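Local coordinates for SAM-dependent methyltransferase (Exiguobacterium sibiricum 255-15, PDB 3D2L), which probably transfers a methyl group from S-adenosylmethionine to an acceptor substrate, as a member of the Rossmann-like methyltransferases, at residues V18-P21 with E22-A25; S139-K142 with M143-F147; E204-I207 with T208-R211. All coordinates share one frame; numbering follows the deposited sequence. Where two conformers were deposited one is given.

Interaction 1. Residues V18-P21 with E22-A25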
loop_
_atom_site.group_PDB
_atom_site.type_symbol
_atom_site.label_atom_id
_atom_site.label_comp_id
_atom_site.label_asym_id
_atom_site.label_seq_id
_atom_site.Cartn_x
_atom_site.Cartn_y
_atom_site.Cartn_z
ATOM N N VAL A 18 -0.788 -13.262 2.129
ATOM C CA VAL A 18 -1.346 -12.190 1.282
ATOM C C VAL A 18 -0.933 -12.483 -0.159
ATOM O O VAL A 18 0.252 -12.592 -0.439
ATOM C CB VAL A 18 -0.843 -10.811 1.719
ATOM C CG1 VAL A 18 -1.166 -9.729 0.663
ATOM C CG2 VAL A 18 -1.447 -10.453 3.057
ATOM N N PRO A 19 -1.905 -12.624 -1.073
ATOM C CA PRO A 19 -1.613 -12.991 -2.464
ATOM C C PRO A 19 -1.147 -11.814 -3.309
ATOM O O PRO A 19 -1.845 -11.389 -4.233
ATOM C CB PRO A 19 -2.967 -13.524 -2.949
ATOM C CG PRO A 19 -3.939 -12.648 -2.233
ATOM C CD PRO A 19 -3.360 -12.450 -0.863
ATOM N N TYR A 20 0.041 -11.301 -2.988
ATOM C CA TYR A 20 0.663 -10.202 -3.712
ATOM C C TYR A 20 0.717 -10.378 -5.217
ATOM O O TYR A 20 0.549 -9.402 -5.952
ATOM C CB TYR A 20 2.067 -9.948 -3.184
ATOM C CG TYR A 20 2.070 -9.384 -1.809
ATOM C CD1 TYR A 20 1.594 -8.105 -1.570
ATOM C CD2 TYR A 20 2.556 -10.115 -0.749
ATOM C CE1 TYR A 20 1.594 -7.584 -0.326
ATOM C CE2 TYR A 20 2.571 -9.591 0.508
ATOM C CZ TYR A 20 2.108 -8.323 0.716
ATOM O OH TYR A 20 2.096 -7.800 1.997
ATOM N N PRO A 21 0.949 -11.617 -5.708
ATOM C CA PRO A 21 0.940 -11.752 -7.151
ATOM C C PRO A 21 -0.354 -11.310 -7.859
ATOM O O PRO A 21 -0.336 -11.043 -9.059
ATOM C CB PRO A 21 1.225 -13.240 -7.350
ATOM C CG PRO A 21 2.003 -13.617 -6.158
ATOM C CD PRO A 21 1.320 -12.879 -5.053
ATOM N N GLU A 22 -1.470 -11.261 -7.143
ATOM C CA GLU A 22 -2.723 -10.767 -7.702
ATOM C C GLU A 22 -2.646 -9.247 -7.942
ATOM O O GLU A 22 -3.220 -8.726 -8.906
ATOM C CB GLU A 22 -3.864 -11.063 -6.748
ATOM C CG GLU A 22 -4.179 -12.532 -6.580
ATOM C CD GLU A 22 -5.308 -12.987 -7.474
ATOM O OE1 GLU A 22 -6.400 -12.354 -7.417
ATOM O OE2 GLU A 22 -5.115 -13.997 -8.191
ATOM N N TRP A 23 -1.969 -8.524 -7.062
ATOM C CA TRP A 23 -1.782 -7.081 -7.305
ATOM C C TRP A 23 -0.857 -6.871 -8.491
ATOM O O TRP A 23 -1.092 -6.005 -9.318
ATOM C CB TRP A 23 -1.196 -6.361 -6.094
ATOM C CG TRP A 23 -2.153 -6.009 -5.012
ATOM C CD1 TRP A 23 -2.748 -4.794 -4.821
ATOM C CD2 TRP A 23 -2.595 -6.847 -3.940
ATOM N NE1 TRP A 23 -3.565 -4.843 -3.725
ATOM C CE2 TRP A 23 -3.461 -6.073 -3.140
ATOM C CE3 TRP A 23 -2.343 -8.179 -3.574
ATOM C CZ2 TRP A 23 -4.080 -6.582 -1.992
ATOM C CZ3 TRP A 23 -2.957 -8.685 -2.424
ATOM C CH2 TRP A 23 -3.803 -7.889 -1.651
ATOM N N VAL A 24 0.200 -7.675 -8.563
ATOM C CA VAL A 24 1.171 -7.590 -9.643
ATOM C C VAL A 24 0.513 -7.927 -10.970
ATOM O O VAL A 24 0.756 -7.238 -11.968
ATOM C CB VAL A 24 2.397 -8.509 -9.376
ATOM C CG1 VAL A 24 3.343 -8.520 -10.561
ATOM C CG2 VAL A 24 3.108 -8.035 -8.141
ATOM N N ALA A 25 -0.348 -8.948 -10.999
ATOM C CA ALA A 25 -1.029 -9.311 -12.241
ATOM C C ALA A 25 -1.880 -8.141 -12.735
ATOM O O ALA A 25 -1.972 -7.892 -13.932
ATOM C CB ALA A 25 -1.865 -10.611 -12.072
#
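Val-18 and Trp-23 meet where the chain enters helix 20-30 of this Rossmann-like methyltransferase fold, through an inverse gamma turn centred on Pro-19. The turn is closed by the bond from Tyr-20 N to Val-18 O (2.9 Å), and it brings the residues before the helix back over its first turn. The tight part of the contact is gathered around the indole. Val-18 CG1, placed anti to the backbone N (chi1 167°), reaches Trp-23 CZ3 at 3.7 Å while also lying over the centre of the Tyr-20 ring, so a single methyl fills the angle between two aromatic groups. Those two rings meet obliquely, with their planes 43° apart. Pro-19 O comes to the rim of the indole near its plane, 3.3 Å from Trp-23 CE3. Beyond the segments, Trp-23 NE1 is hydrogen-bonded to Asp-136 and the ring meets Phe-224 edge-to-face. With the indole cut back to an alanine, Asp-136 would probably lose this donor and a gap would open beside the Val-18 methyl and the Tyr-20 ring. The other side is looser: Pro-19, Pro-21, Glu-22 and Ala-25 are exposed, and the side chains of Pro-19 and Glu-22 come no nearer than 4.0 Å, CB to CG, after which the glutamate chain bends away at chi2. Pro-21, which has no N-H to offer, is readily accommodated in a first helical turn. Backbone bonds join the two sides: Pro-19 O takes Glu-22 N, and Tyr-20 O receives Val-24 N at 3.1 Å along with a weak bond from Trp-23 N.

Interaction 2. Residues S139-K142 with M143-F147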
loop_
_atom_site.group_PDB
_atom_site.type_symbol
_atom_site.label_atom_id
_atom_site.label_comp_id
_atom_site.label_asym_id
_atom_site.label_seq_id
_atom_site.Cartn_x
_atom_site.Cartn_y
_atom_site.Cartn_z
ATOM N N SER A 139 -12.998 -0.042 0.704
ATOM C CA SER A 139 -14.286 0.500 0.381
ATOM C C SER A 139 -14.904 0.924 1.687
ATOM O O SER A 139 -14.494 0.417 2.746
ATOM C CB SER A 139 -15.164 -0.579 -0.196
ATOM O OG SER A 139 -15.319 -1.619 0.760
ATOM N N PRO A 140 -15.881 1.854 1.638
ATOM C CA PRO A 140 -16.674 2.198 2.831
ATOM C C PRO A 140 -17.312 0.956 3.494
ATOM O O PRO A 140 -17.324 0.850 4.720
ATOM C CB PRO A 140 -17.750 3.122 2.265
ATOM C CG PRO A 140 -17.104 3.757 1.124
ATOM C CD PRO A 140 -16.276 2.685 0.487
ATOM N N TYR A 141 -17.789 0.009 2.691
ATOM C CA TYR A 141 -18.399 -1.228 3.193
ATOM C C TYR A 141 -17.458 -2.043 4.081
ATOM O O TYR A 141 -17.878 -2.565 5.116
ATOM C CB TYR A 141 -18.882 -2.082 2.010
ATOM C CG TYR A 141 -19.537 -3.391 2.391
ATOM C CD1 TYR A 141 -20.867 -3.430 2.810
ATOM C CD2 TYR A 141 -18.844 -4.584 2.311
ATOM C CE1 TYR A 141 -21.466 -4.620 3.154
ATOM C CE2 TYR A 141 -19.436 -5.779 2.663
ATOM C CZ TYR A 141 -20.740 -5.789 3.078
ATOM O OH TYR A 141 -21.333 -6.975 3.410
ATOM N N LYS A 142 -16.188 -2.160 3.681
ATOM C CA LYS A 142 -15.178 -2.878 4.477
ATOM C C LYS A 142 -15.013 -2.237 5.834
ATOM O O LYS A 142 -14.960 -2.915 6.860
ATOM C CB LYS A 142 -13.830 -2.902 3.771
ATOM C CG LYS A 142 -12.770 -3.679 4.532
ATOM C CD LYS A 142 -11.639 -4.022 3.643
ATOM C CE LYS A 142 -10.592 -4.889 4.305
ATOM N NZ LYS A 142 -9.562 -5.310 3.263
HETATM N N MSE A 143 -14.936 -0.915 5.836
HETATM C CA MSE A 143 -14.808 -0.164 7.084
HETATM C C MSE A 143 -15.983 -0.466 8.004
HETATM O O MSE A 143 -15.805 -0.636 9.210
HETATM C CB MSE A 143 -14.770 1.344 6.820
HETATM C CG MSE A 143 -13.713 1.814 5.823
HETATM SE SE MSE A 143 -11.888 1.275 6.260
HETATM C CE MSE A 143 -11.902 1.898 8.093
ATOM N N GLU A 144 -17.178 -0.540 7.424
ATOM C CA GLU A 144 -18.381 -0.754 8.212
ATOM C C GLU A 144 -18.624 -2.220 8.605
ATOM O O GLU A 144 -19.500 -2.494 9.427
ATOM C CB GLU A 144 -19.593 -0.168 7.484
ATOM C CG GLU A 144 -19.457 1.319 7.045
ATOM C CD GLU A 144 -19.382 2.333 8.193
ATOM O OE1 GLU A 144 -18.551 2.175 9.109
ATOM O OE2 GLU A 144 -20.132 3.330 8.141
ATOM N N THR A 145 -17.842 -3.155 8.055
ATOM C CA THR A 145 -17.983 -4.587 8.377
ATOM C C THR A 145 -16.741 -5.210 9.048
ATOM O O THR A 145 -16.730 -5.405 10.264
ATOM C CB THR A 145 -18.401 -5.432 7.123
ATOM O OG1 THR A 145 -17.394 -5.335 6.112
ATOM C CG2 THR A 145 -19.771 -4.977 6.551
ATOM N N LEU A 146 -15.691 -5.478 8.261
ATOM C CA LEU A 146 -14.472 -6.163 8.726
ATOM C C LEU A 146 -13.636 -5.377 9.738
ATOM O O LEU A 146 -12.867 -5.974 10.501
ATOM C CB LEU A 146 -13.579 -6.563 7.526
ATOM C CG LEU A 146 -14.219 -7.552 6.537
ATOM C CD1 LEU A 146 -13.340 -7.746 5.315
ATOM C CD2 LEU A 146 -14.510 -8.890 7.220
ATOM N N PHE A 147 -13.799 -4.053 9.750
ATOM C CA PHE A 147 -13.078 -3.213 10.696
ATOM C C PHE A 147 -14.005 -2.606 11.728
ATOM O O PHE A 147 -13.616 -1.671 12.404
ATOM C CB PHE A 147 -12.319 -2.100 9.979
ATOM C CG PHE A 147 -11.214 -2.588 9.049
ATOM C CD1 PHE A 147 -10.471 -3.724 9.343
ATOM C CD2 PHE A 147 -10.869 -1.840 7.938
ATOM C CE1 PHE A 147 -9.438 -4.152 8.479
ATOM C CE2 PHE A 147 -9.841 -2.236 7.112
ATOM C CZ PHE A 147 -9.130 -3.373 7.388
#
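A serine N-cap starts the short helix 140-144, in which Tyr-141 and Thr-145 meet face to methyl as the chain passes from strand 131-138 of the Rossmann-like sheet toward the separate antiparallel sheet. Ser-139 OG receives Lys-142 N at 3.1 Å, the capping bond, and makes a further hydrogen bond to Ala-233 O, which ties the start of the helix to a neighbouring loop. Thr-145 is held to the first turn at two points. Its OG1 donates to Tyr-141 O at 3.0 Å, approaching from a direction tilted out of the carbonyl plane. With OG1 set between the backbone N and the carbonyl carbon (chi1 62°), CG2 is left to lie over one face of the Tyr-141 ring, 3.9 Å from its centroid in a CH-pi contact. Further along, Lys-142 O accepts Thr-145 N at 3.1 Å from well above the carbonyl plane, and Phe-147 N adds a weak bond at 3.3 Å. The lysine itself, extended throughout, runs its carbon chain past the phenylalanine, bringing CE to 3.7 Å from Phe-147 CZ, with Leu-146 CD1 on its way. Phe-147 is buried and also meets His-138 and His-176 edge-to-face, so the methylenes of Lys-142 lie against one member of an aromatic cluster. The ammonium end, NZ, lies close to the like-charged Arg-235; unless water or an anion intervenes, this proximity would probably make the protonated form of the lysine somewhat less favourable.

Interaction 3. Residues E204-I207 with T208-R211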
loop_
_atom_site.group_PDB
_atom_site.type_symbol
_atom_site.label_atom_id
_atom_site.label_comp_id
_atom_site.label_asym_id
_atom_site.label_seq_id
_atom_site.Cartn_x
_atom_site.Cartn_y
_atom_site.Cartn_z
ATOM N N GLU A 204 -16.097 8.132 -5.393
ATOM C CA GLU A 204 -16.344 9.404 -6.054
ATOM C C GLU A 204 -15.481 10.540 -5.488
ATOM O O GLU A 204 -15.179 11.469 -6.203
ATOM C CB GLU A 204 -17.810 9.802 -5.883
ATOM C CG GLU A 204 -18.798 8.862 -6.568
ATOM C CD GLU A 204 -19.030 7.504 -5.871
ATOM O OE1 GLU A 204 -18.740 7.331 -4.649
ATOM O OE2 GLU A 204 -19.540 6.602 -6.583
ATOM N N GLN A 205 -15.156 10.490 -4.194
ATOM C CA GLN A 205 -14.322 11.520 -3.575
ATOM C C GLN A 205 -12.909 11.414 -4.111
ATOM O O GLN A 205 -12.283 12.425 -4.434
ATOM C CB GLN A 205 -14.278 11.389 -2.047
ATOM C CG GLN A 205 -13.365 12.429 -1.411
ATOM C CD GLN A 205 -13.813 13.845 -1.691
ATOM O OE1 GLN A 205 -14.621 14.381 -0.956
ATOM N NE2 GLN A 205 -13.261 14.472 -2.724
ATOM N N TYR A 206 -12.411 10.180 -4.218
ATOM C CA TYR A 206 -11.095 9.955 -4.796
ATOM C C TYR A 206 -11.001 10.372 -6.279
ATOM O O TYR A 206 -9.980 10.894 -6.693
ATOM C CB TYR A 206 -10.658 8.491 -4.675
ATOM C CG TYR A 206 -10.217 8.063 -3.255
ATOM C CD1 TYR A 206 -8.992 8.485 -2.728
ATOM C CD2 TYR A 206 -10.969 7.183 -2.521
ATOM C CE1 TYR A 206 -8.574 8.088 -1.459
ATOM C CE2 TYR A 206 -10.558 6.744 -1.280
ATOM C CZ TYR A 206 -9.359 7.201 -0.743
ATOM O OH TYR A 206 -8.962 6.778 0.493
ATOM N N ILE A 207 -12.025 10.074 -7.067
ATOM C CA ILE A 207 -12.114 10.462 -8.498
ATOM C C ILE A 207 -12.028 11.981 -8.598
ATOM O O ILE A 207 -11.319 12.495 -9.422
ATOM C CB ILE A 207 -13.443 9.974 -9.157
ATOM C CG1 ILE A 207 -13.477 8.429 -9.293
ATOM C CG2 ILE A 207 -13.656 10.630 -10.558
ATOM C CD1 ILE A 207 -14.947 7.828 -9.502
ATOM N N THR A 208 -12.745 12.703 -7.741
ATOM C CA THR A 208 -12.691 14.174 -7.765
ATOM C C THR A 208 -11.306 14.726 -7.511
ATOM O O THR A 208 -10.854 15.632 -8.186
ATOM C CB THR A 208 -13.670 14.763 -6.719
ATOM O OG1 THR A 208 -14.992 14.427 -7.124
ATOM C CG2 THR A 208 -13.544 16.272 -6.656
ATOM N N TRP A 209 -10.641 14.194 -6.498
ATOM C CA TRP A 209 -9.295 14.597 -6.166
ATOM C C TRP A 209 -8.335 14.275 -7.263
ATOM O O TRP A 209 -7.454 15.078 -7.547
ATOM C CB TRP A 209 -8.832 13.941 -4.849
ATOM C CG TRP A 209 -9.527 14.451 -3.589
ATOM C CD1 TRP A 209 -10.033 15.700 -3.381
ATOM C CD2 TRP A 209 -9.705 13.742 -2.364
ATOM N NE1 TRP A 209 -10.552 15.794 -2.107
ATOM C CE2 TRP A 209 -10.347 14.608 -1.462
ATOM C CE3 TRP A 209 -9.413 12.435 -1.954
ATOM C CZ2 TRP A 209 -10.701 14.208 -0.182
ATOM C CZ3 TRP A 209 -9.731 12.051 -0.690
ATOM C CH2 TRP A 209 -10.354 12.926 0.192
ATOM N N LEU A 210 -8.461 13.093 -7.864
ATOM C CA LEU A 210 -7.619 12.736 -9.003
ATOM C C LEU A 210 -7.757 13.750 -10.141
ATOM O O LEU A 210 -6.761 14.199 -10.672
ATOM C CB LEU A 210 -7.913 11.329 -9.510
ATOM C CG LEU A 210 -7.347 10.199 -8.627
ATOM C CD1 LEU A 210 -8.024 8.848 -8.962
ATOM C CD2 LEU A 210 -5.787 10.148 -8.691
ATOM N N ARG A 211 -8.989 14.085 -10.510
ATOM C CA ARG A 211 -9.222 15.110 -11.542
ATOM C C ARG A 211 -8.651 16.481 -11.128
ATOM O O ARG A 211 -8.055 17.160 -11.953
ATOM C CB ARG A 211 -10.704 15.207 -11.843
ATOM C CG ARG A 211 -11.237 13.949 -12.491
ATOM C CD ARG A 211 -12.750 14.009 -12.605
ATOM N NE ARG A 211 -13.281 12.758 -13.146
ATOM C CZ ARG A 211 -14.537 12.339 -13.002
ATOM N NH1 ARG A 211 -15.428 13.039 -12.327
ATOM N NH2 ARG A 211 -14.886 11.194 -13.556
#
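Tyr-206 O accepts Leu-210 N at 2.9 Å in a nearly straight bond (163°), one of four successive i to i+4 bonds along helix 203-212 of the Rossmann-like fold. On this regular backbone Gln-205 and Tyr-206 both pack against the indole of Trp-209. Gln-205 covers one face: with CG anti to the backbone N (chi1 178°) and the chain bent at chi2, CG makes a CH-pi contact 3.5 Å from the centroid of the six-membered ring of Trp-209. The amide that follows lies almost flat over the ring system, 17° from parallel, and NE2 sits over the side near NE1. The closeness of these two nitrogens comes from the amide lying over the ring face; both are donors, and no hydrogen bond joins them. Beyond the helix, Trp-209 packs on Val-116 and Phe-120 of helix 113-126, while Leu-210 reaches Leu-133 and Phe-135 of the sheet. The exposed Arg-211 runs beside Ile-207, both pointing the same way, and Ile-207 CG2 lies over one guanidinium face at a distance too short to be taken at face value. Tyr-206 uses another part of the tryptophan: the indole edge points toward the tyrosine face in an offset edge-to-face pair, the ring centroids 5.8 Å apart, with Tyr-206 CD1 at 4.0 Å from Trp-209 CE3.

How the interactions relate
Strand 131-138 relates the three contacts, which follow one another along the chain without touching. Interaction 1 reaches it through Asp-136, interaction 2 begins right after its end, and interaction 3 packs on Leu-133, Phe-135 and Val-137. Interactions 2 and 3 come nearest, about 7 Å between closest atoms and 20 Å between centres; interactions 1 and 2 are about 8 Å apart at their nearest atoms, and interactions 1 and 3 about 13 Å. No cofactor is bound. The magnesium ion lies about 14 Å from the Arg-211 side chain, too far to take part in these contacts. Interactions 1 and 3 both pack on the Rossmann-like sheet, while residues 139-147 lead to the antiparallel one.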